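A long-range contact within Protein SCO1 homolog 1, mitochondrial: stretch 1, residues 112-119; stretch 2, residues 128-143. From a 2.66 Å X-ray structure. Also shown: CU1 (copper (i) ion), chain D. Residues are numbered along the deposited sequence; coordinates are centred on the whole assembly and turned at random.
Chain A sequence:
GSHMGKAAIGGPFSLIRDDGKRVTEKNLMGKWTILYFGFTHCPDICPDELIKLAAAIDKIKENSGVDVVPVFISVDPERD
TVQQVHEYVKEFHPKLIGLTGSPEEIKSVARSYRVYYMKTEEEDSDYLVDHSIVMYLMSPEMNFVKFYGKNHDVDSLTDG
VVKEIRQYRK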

ATOM      1  N   SER A 112     -12.207   5.582  -3.970  1.00 44.66           N
ATOM      2  CA  SER A 112     -11.766   6.726  -3.176  1.00 44.91           C
ATOM      3  C   SER A 112     -10.371   7.208  -3.565  1.00 47.49           C
ATOM      4  O   SER A 112     -10.144   8.413  -3.693  1.00 49.31           O
ATOM      5  CB  SER A 112     -11.824   6.395  -1.688  1.00 49.71           C
ATOM      6  OG  SER A 112     -13.161   6.429  -1.219  1.00 60.42           O
ATOM      7  N   TYR A 113      -9.464   6.265  -3.797  1.00 41.53           N
ATOM      8  CA  TYR A 113      -8.076   6.528  -4.170  1.00 40.74           C
ATOM      9  C   TYR A 113      -7.886   6.594  -5.694  1.00 44.73           C
ATOM     10  O   TYR A 113      -6.786   6.811  -6.151  1.00 45.35           O
ATOM     11  CB  TYR A 113      -7.126   5.506  -3.475  1.00 39.93           C
ATOM     12  CG  TYR A 113      -7.007   5.819  -1.997  1.00 43.06           C
ATOM     13  CD1 TYR A 113      -7.959   5.361  -1.091  1.00 46.00           C
ATOM     14  CD2 TYR A 113      -6.032   6.697  -1.526  1.00 45.07           C
ATOM     15  CE1 TYR A 113      -7.922   5.734   0.252  1.00 49.18           C
ATOM     16  CE2 TYR A 113      -5.983   7.078  -0.184  1.00 47.09           C
ATOM     17  CZ  TYR A 113      -6.927   6.587   0.705  1.00 56.73           C
ATOM     18  OH  TYR A 113      -6.893   6.968   2.028  1.00 59.10           O
ATOM     19  N   ARG A 114      -8.965   6.469  -6.472  1.00 41.92           N
ATOM     20  CA  ARG A 114      -8.907   6.530  -7.940  1.00 42.84           C
ATOM     21  C   ARG A 114      -7.988   5.435  -8.508  1.00 46.08           C
ATOM     22  O   ARG A 114      -7.127   5.686  -9.353  1.00 47.71           O
ATOM     23  CB  ARG A 114      -8.547   7.949  -8.460  1.00 45.23           C
ATOM     24  CG  ARG A 114      -9.216   9.151  -7.750  1.00 50.92           C
ATOM     25  CD  ARG A 114     -10.714   9.008  -7.686  1.00 43.87           C
ATOM     26  NE  ARG A 114     -11.378  10.227  -7.257  1.00 56.06           N
ATOM     27  CZ  ARG A 114     -12.599  10.252  -6.741  1.00 66.15           C
ATOM     28  NH1 ARG A 114     -13.263   9.121  -6.534  1.00 50.69           N
ATOM     29  NH2 ARG A 114     -13.164  11.408  -6.414  1.00 46.01           N
ATOM     30  N   VAL A 115      -8.166   4.219  -8.008  1.00 40.62           N
ATOM     31  CA  VAL A 115      -7.383   3.056  -8.408  1.00 39.86           C
ATOM     32  C   VAL A 115      -8.192   2.173  -9.375  1.00 43.91           C
ATOM     33  O   VAL A 115      -9.353   1.841  -9.108  1.00 44.43           O
ATOM     34  CB  VAL A 115      -6.862   2.265  -7.167  1.00 42.73           C
ATOM     35  CG1 VAL A 115      -6.209   0.943  -7.568  1.00 41.77           C
ATOM     36  CG2 VAL A 115      -5.891   3.110  -6.348  1.00 42.73           C
ATOM     37  N   TYR A 116      -7.568   1.807 -10.501  1.00 38.46           N
ATOM     38  CA  TYR A 116      -8.132   0.885 -11.472  1.00 37.50           C
ATOM     39  C   TYR A 116      -7.690  -0.533 -11.055  1.00 39.74           C
ATOM     40  O   TYR A 116      -6.529  -0.736 -10.697  1.00 38.22           O
ATOM     41  CB  TYR A 116      -7.601   1.220 -12.887  1.00 39.41           C
ATOM     42  CG  TYR A 116      -7.595   0.041 -13.840  1.00 41.14           C
ATOM     43  CD1 TYR A 116      -8.778  -0.451 -14.379  1.00 43.97           C
ATOM     44  CD2 TYR A 116      -6.404  -0.596 -14.187  1.00 41.14           C
ATOM     45  CE1 TYR A 116      -8.783  -1.563 -15.215  1.00 45.27           C
ATOM     46  CE2 TYR A 116      -6.395  -1.688 -15.053  1.00 42.72           C
ATOM     47  CZ  TYR A 116      -7.589  -2.170 -15.563  1.00 49.83           C
ATOM     48  OH  TYR A 116      -7.598  -3.246 -16.415  1.00 53.55           O
ATOM     49  N   TYR A 117      -8.603  -1.502 -11.121  1.00 36.88           N
ATOM     50  CA  TYR A 117      -8.309  -2.910 -10.856  1.00 36.76           C
ATOM     51  C   TYR A 117      -9.294  -3.787 -11.622  1.00 45.05           C
ATOM     52  O   TYR A 117     -10.499  -3.516 -11.627  1.00 47.28           O
ATOM     53  CB  TYR A 117      -8.188  -3.236  -9.351  1.00 36.67           C
ATOM     54  CG  TYR A 117      -9.483  -3.334  -8.583  1.00 39.22           C
ATOM     55  CD1 TYR A 117     -10.107  -2.197  -8.079  1.00 41.18           C
ATOM     56  CD2 TYR A 117     -10.039  -4.569  -8.278  1.00 40.72           C
ATOM     57  CE1 TYR A 117     -11.306  -2.284  -7.373  1.00 43.33           C
ATOM     58  CE2 TYR A 117     -11.234  -4.668  -7.573  1.00 42.70           C
ATOM     59  CZ  TYR A 117     -11.867  -3.523  -7.119  1.00 51.83           C
ATOM     60  OH  TYR A 117     -13.056  -3.629  -6.439  1.00 55.65           O
ATOM     61  N   MET A 118      -8.785  -4.776 -12.346  1.00 43.66           N
ATOM     62  CA  MET A 118      -9.615  -5.652 -13.169  1.00 46.16           C
ATOM     63  C   MET A 118      -9.007  -7.047 -13.286  1.00 49.67           C
ATOM     64  O   MET A 118      -7.844  -7.201 -13.647  1.00 49.68           O
ATOM     65  CB  MET A 118      -9.767  -5.042 -14.557  1.00 51.75           C
ATOM     66  CG  MET A 118     -10.769  -5.739 -15.430  1.00 60.07           C
ATOM     67  SD  MET A 118     -10.805  -4.967 -17.068  1.00 69.41           S
ATOM     68  CE  MET A 118     -11.847  -3.517 -16.714  1.00 65.69           C
ATOM     69  N   LYS A 119      -9.806  -8.064 -12.997  1.00 46.81           N
ATOM     70  CA  LYS A 119      -9.404  -9.461 -13.116  1.00 46.72           C
ATOM     71  C   LYS A 119      -9.096  -9.770 -14.570  1.00 54.38           C
ATOM     72  O   LYS A 119      -9.807  -9.322 -15.487  1.00 56.63           O
ATOM     73  CB  LYS A 119     -10.505 -10.379 -12.600  1.00 47.39           C
ATOM     74  CG  LYS A 119     -10.264 -10.787 -11.172  1.00 43.27           C
ATOM     75  CD  LYS A 119     -11.446 -11.468 -10.553  1.00 51.70           C
ATOM     76  CE  LYS A 119     -11.637 -12.889 -10.983  1.00 55.81           C
ATOM     77  NZ  LYS A 119     -12.476 -13.582  -9.993  1.00 66.07           N
ATOM     78  N   LEU A 128      -5.014 -13.137 -12.838  1.00 43.74           N
ATOM     79  CA  LEU A 128      -4.204 -12.085 -12.249  1.00 41.06           C
ATOM     80  C   LEU A 128      -5.110 -10.874 -12.159  1.00 43.36           C
ATOM     81  O   LEU A 128      -6.209 -10.905 -12.693  1.00 47.09           O
ATOM     82  CB  LEU A 128      -2.922 -11.786 -13.068  1.00 41.68           C
ATOM     83  CG  LEU A 128      -1.876 -12.904 -13.186  1.00 45.88           C
ATOM     84  CD1 LEU A 128      -0.822 -12.560 -14.182  1.00 46.80           C
ATOM     85  CD2 LEU A 128      -1.249 -13.225 -11.882  1.00 45.48           C
ATOM     86  N   VAL A 129      -4.720  -9.872 -11.402  1.00 36.74           N
ATOM     87  CA  VAL A 129      -5.455  -8.619 -11.294  1.00 35.95           C
ATOM     88  C   VAL A 129      -4.599  -7.524 -11.948  1.00 40.68           C
ATOM     89  O   VAL A 129      -3.451  -7.311 -11.563  1.00 39.95           O
ATOM     90  CB  VAL A 129      -5.927  -8.259  -9.852  1.00 36.52           C
ATOM     91  CG1 VAL A 129      -6.619  -6.899  -9.827  1.00 35.16           C
ATOM     92  CG2 VAL A 129      -6.846  -9.344  -9.283  1.00 35.53           C
ATOM     93  N   ASP A 130      -5.124  -6.932 -13.015  1.00 38.38           N
ATOM     94  CA  ASP A 130      -4.479  -5.832 -13.724  1.00 38.69           C
ATOM     95  C   ASP A 130      -4.853  -4.582 -12.922  1.00 38.76           C
ATOM     96  O   ASP A 130      -6.026  -4.372 -12.622  1.00 33.90           O
ATOM     97  CB  ASP A 130      -5.024  -5.764 -15.156  1.00 43.08           C
ATOM     98  CG  ASP A 130      -4.352  -4.765 -16.062  1.00 55.23           C
ATOM     99  OD1 ASP A 130      -3.235  -4.331 -15.742  1.00 54.35           O
ATOM    100  OD2 ASP A 130      -4.940  -4.430 -17.101  1.00 70.50           O
ATOM    101  N   HIS A 131      -3.863  -3.803 -12.502  1.00 38.60           N
ATOM    102  CA  HIS A 131      -4.135  -2.643 -11.651  1.00 39.27           C
ATOM    103  C   HIS A 131      -3.136  -1.519 -11.807  1.00 44.94           C
ATOM    104  O   HIS A 131      -2.097  -1.684 -12.457  1.00 45.95           O
ATOM    105  CB  HIS A 131      -4.214  -3.074 -10.168  1.00 39.22           C
ATOM    106  CG  HIS A 131      -2.915  -3.630  -9.646  1.00 42.21           C
ATOM    107  ND1 HIS A 131      -1.989  -2.824  -9.009  1.00 43.66           N
ATOM    108  CD2 HIS A 131      -2.417  -4.884  -9.732  1.00 43.43           C
ATOM    109  CE1 HIS A 131      -0.993  -3.623  -8.681  1.00 42.95           C
ATOM    110  NE2 HIS A 131      -1.216  -4.876  -9.094  1.00 43.30           N
ATOM    111  N   SER A 132      -3.463  -0.376 -11.184  1.00 42.61           N
ATOM    112  CA  SER A 132      -2.676   0.857 -11.186  1.00 43.35           C
ATOM    113  C   SER A 132      -1.446   0.636 -10.310  1.00 50.07           C
ATOM    114  O   SER A 132      -1.587   0.130  -9.188  1.00 49.23           O
ATOM    115  CB  SER A 132      -3.503   2.008 -10.617  1.00 43.27           C
ATOM    116  OG  SER A 132      -4.842   2.043 -11.078  1.00 44.57           O
ATOM    117  N   ILE A 133      -0.244   0.940 -10.832  1.00 49.91           N
ATOM    118  CA  ILE A 133       1.007   0.784 -10.060  1.00 50.88           C
ATOM    119  C   ILE A 133       1.236   2.132  -9.430  1.00 57.53           C
ATOM    120  O   ILE A 133       1.693   3.085 -10.090  1.00 58.80           O
ATOM    121  CB  ILE A 133       2.193   0.223 -10.876  1.00 55.00           C
ATOM    122  CG1 ILE A 133       1.801  -1.138 -11.479  1.00 55.03           C
ATOM    123  CG2 ILE A 133       3.447   0.106  -9.997  1.00 56.13           C
ATOM    124  CD1 ILE A 133       2.176  -1.326 -12.918  1.00 64.36           C
ATOM    125  N   VAL A 134       0.781   2.238  -8.168  1.00 53.52           N
ATOM    126  CA  VAL A 134       0.684   3.488  -7.437  1.00 54.01           C
ATOM    127  C   VAL A 134       1.153   3.427  -5.956  1.00 51.28           C
ATOM    128  O   VAL A 134       0.994   2.411  -5.302  1.00 50.90           O
ATOM    129  CB  VAL A 134      -0.822   3.894  -7.537  1.00 59.92           C
ATOM    130  CG1 VAL A 134      -1.142   5.076  -6.668  1.00 60.87           C
ATOM    131  CG2 VAL A 134      -1.237   4.198  -8.970  1.00 61.27           C
ATOM    132  N   MET A 135       1.670   4.549  -5.436  1.00 43.53           N
ATOM    133  CA  MET A 135       2.033   4.763  -4.038  1.00 42.64           C
ATOM    134  C   MET A 135       1.522   6.141  -3.655  1.00 47.26           C
ATOM    135  O   MET A 135       1.649   7.106  -4.432  1.00 46.94           O
ATOM    136  CB  MET A 135       3.542   4.626  -3.759  1.00 45.82           C
ATOM    137  CG  MET A 135       4.030   3.217  -3.871  1.00 48.43           C
ATOM    138  SD  MET A 135       5.794   2.966  -3.731  1.00 54.21           S
ATOM    139  CE  MET A 135       6.414   4.011  -5.169  1.00 53.26           C
ATOM    140  N   TYR A 136       0.932   6.227  -2.463  1.00 44.19           N
ATOM    141  CA  TYR A 136       0.319   7.456  -1.975  1.00 45.01           C
ATOM    142  C   TYR A 136       0.897   7.849  -0.645  1.00 48.72           C
ATOM    143  O   TYR A 136       0.733   7.117   0.333  1.00 49.47           O
ATOM    144  CB  TYR A 136      -1.204   7.265  -1.815  1.00 45.97           C
ATOM    145  CG  TYR A 136      -1.972   7.030  -3.088  1.00 47.31           C
ATOM    146  CD1 TYR A 136      -2.169   8.059  -4.004  1.00 51.37           C
ATOM    147  CD2 TYR A 136      -2.568   5.800  -3.350  1.00 46.22           C
ATOM    148  CE1 TYR A 136      -2.923   7.869  -5.159  1.00 52.45           C
ATOM    149  CE2 TYR A 136      -3.342   5.602  -4.497  1.00 46.72           C
ATOM    150  CZ  TYR A 136      -3.518   6.642  -5.398  1.00 54.68           C
ATOM    151  OH  TYR A 136      -4.176   6.457  -6.589  1.00 56.41           O
ATOM    152  N   LEU A 137       1.565   8.997  -0.591  1.00 44.44           N
ATOM    153  CA  LEU A 137       2.129   9.432   0.670  1.00 45.02           C
ATOM    154  C   LEU A 137       1.063  10.269   1.368  1.00 51.33           C
ATOM    155  O   LEU A 137       0.754  11.382   0.933  1.00 51.89           O
ATOM    156  CB  LEU A 137       3.473  10.177   0.464  1.00 46.15           C
ATOM    157  CG  LEU A 137       3.999  11.067   1.604  1.00 51.73           C
ATOM    158  CD1 LEU A 137       4.710  10.250   2.675  1.00 51.98           C
ATOM    159  CD2 LEU A 137       4.886  12.144   1.065  1.00 52.91           C
ATOM    160  N   MET A 138       0.440   9.672   2.391  1.00 48.28           N
ATOM    161  CA  MET A 138      -0.565  10.277   3.265  1.00 49.79           C
ATOM    162  C   MET A 138       0.209  10.842   4.450  1.00 57.20           C
ATOM    163  O   MET A 138       1.246  10.282   4.823  1.00 57.00           O
ATOM    164  CB  MET A 138      -1.554   9.213   3.792  1.00 50.97           C
ATOM    165  CG  MET A 138      -2.335   8.487   2.720  1.00 52.31           C
ATOM    166  SD  MET A 138      -3.378   9.579   1.722  1.00 57.84           S
ATOM    167  CE  MET A 138      -2.648   9.331   0.227  1.00 52.71           C
ATOM    168  N   SER A 139      -0.289  11.935   5.042  1.00 55.96           N
ATOM    169  CA  SER A 139       0.342  12.589   6.188  1.00 59.15           C
ATOM    170  C   SER A 139      -0.162  12.038   7.569  1.00 65.01           C
ATOM    171  O   SER A 139      -1.013  11.135   7.568  1.00 63.13           O
ATOM    172  CB  SER A 139       0.183  14.103   6.075  1.00 65.22           C
ATOM    173  OG  SER A 139      -1.154  14.495   5.819  1.00 76.57           O
ATOM    174  N   PRO A 140       0.334  12.536   8.746  1.00 64.05           N
ATOM    175  CA  PRO A 140      -0.155  12.005  10.036  1.00 65.10           C
ATOM    176  C   PRO A 140      -1.627  12.293  10.358  1.00 69.65           C
ATOM    177  O   PRO A 140      -2.146  11.760  11.342  1.00 70.33           O
ATOM    178  CB  PRO A 140       0.796  12.634  11.063  1.00 70.67           C
ATOM    179  CG  PRO A 140       1.977  13.097  10.268  1.00 74.70           C
ATOM    180  CD  PRO A 140       1.382  13.549   8.981  1.00 68.18           C
ATOM    181  N   GLU A 141      -2.295  13.124   9.541  1.00 66.21           N
ATOM    182  CA  GLU A 141      -3.730  13.409   9.682  1.00 67.82           C
ATOM    183  C   GLU A 141      -4.498  12.773   8.512  1.00 70.54           C
ATOM    184  O   GLU A 141      -5.656  13.109   8.272  1.00 70.10           O
ATOM    185  CB  GLU A 141      -4.046  14.920   9.813  1.00 72.61           C
ATOM    186  CG  GLU A 141      -3.324  15.679  10.931  1.00 90.64           C
ATOM    187  CD  GLU A 141      -3.310  15.146  12.358  1.00119.60           C
ATOM    188  OE1 GLU A 141      -4.396  14.828  12.896  1.00121.64           O
ATOM    189  OE2 GLU A 141      -2.207  15.074  12.947  1.00115.08           O
ATOM    190  N   MET A 142      -3.850  11.815   7.826  1.00 66.61           N
ATOM    191  CA  MET A 142      -4.353  11.054   6.678  1.00 64.31           C
ATOM    192  C   MET A 142      -4.884  11.945   5.533  1.00 69.16           C
ATOM    193  O   MET A 142      -5.928  11.658   4.942  1.00 68.83           O
ATOM    194  CB  MET A 142      -5.377   9.970   7.084  1.00 65.91           C
ATOM    195  CG  MET A 142      -4.737   8.646   7.478  1.00 68.33           C
ATOM    196  SD  MET A 142      -4.011   7.664   6.129  1.00 68.71           S
ATOM    197  CE  MET A 142      -5.501   6.936   5.389  1.00 63.36           C
ATOM    198  N   ASN A 143      -4.132  12.994   5.202  1.00 66.12           N
ATOM    199  CA  ASN A 143      -4.427  13.852   4.067  1.00 65.74           C
ATOM    200  C   ASN A 143      -3.367  13.550   2.993  1.00 67.27           C
ATOM    201  O   ASN A 143      -2.174  13.494   3.300  1.00 67.97           O
ATOM    202  CB  ASN A 143      -4.391  15.343   4.464  1.00 71.57           C
ATOM    203  CG  ASN A 143      -5.435  15.779   5.475  1.00 94.62           C
ATOM    204  OD1 ASN A 143      -6.634  15.487   5.363  1.00 84.36           O
ATOM    205  ND2 ASN A 143      -5.000  16.518   6.478  1.00 90.06           N
TER
HETATM  206 CU   CU1 D 201       0.805  -6.399  -8.995  0.50 56.44          CU

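Three tyrosines account for much of the 643 Å² buried between these stretches: Tyr 113 and Tyr 116 from the first, Tyr 136 from the second. The paired backbone lies beside them. Strand 117-119 runs antiparallel to strand 128-131, with their N-to-C directions 152° apart and their axes approaching to 4.4 Å. Met 118 and Asp 130 form a hydrogen-bonded pair, Met 118 N to Asp 130 O and Asp 130 N to Met 118 O both at 2.8 Å, with N-H...O angles of 152° and 156°. The flanking pairs, Tyr 117 with His 131 and Lys 119 with Val 129, are non-hydrogen-bonded; their CA atoms lie closer, 4.3 and 4.4 Å apart against 5.2 Å for Met 118 and Asp 130. Here CA-H groups face carbonyls instead, as in Tyr 117 CA to Asp 130 O at 3.2 Å.

Tyr 116, just before the strand, extends this ladder. Ser 132 N donates to Tyr 116 O at 3.1 Å, and Tyr 116 N donates to Ser 132 OG at 2.8 Å, so a serine hydroxyl takes the acceptor role that a backbone carbonyl plays at Met 118. The CA-to-CB bond of Tyr 116 points sideways, but with chi1 at 154° the ring comes nearer the second stretch. Its hydroxyl OH donates to Asp 130 OD2 at 3.0 Å, pairing a phenol with a carboxylate; both residues are exposed.

Tyr 113 has the largest covered area, 94 Å², and its CA-to-CB bond points toward the second stretch from a buried position. Its ring and that of Tyr 136 meet obliquely, with centroids 5.6 Å apart and planes at 53°. Tyr 113 CD2 lies over one face of the Tyr 136 ring, and Tyr 113 CB is 3.9 Å from Tyr 136 CE2. Met 138 CE extends the apolar packing, 4.0 Å from Tyr 113 CE2 at the ring edge; separately, Met 142 CE lies 3.6 Å from the hydroxyl Tyr 113 OH.

Tyr 136 also meets Val 115, whose CG2 lies at the edge of the tyrosine ring, 4.0 Å from Tyr 136 CE2. Tyr 136 OH comes within 2.7 Å of Tyr 113 O, bringing a polar group close to the backbone amid these apolar contacts.

On the sheet, Tyr 117 and Val 129 share a face, and Tyr 117 CB packs 4.0 Å from Val 129 CG1. His 131 lies on that face too, but its imidazole leads away from the first stretch: His 131 ND1 donates to Ser 132 O at 3.0 Å, while His 131 NE2 binds the copper ion CU at 2.5 Å.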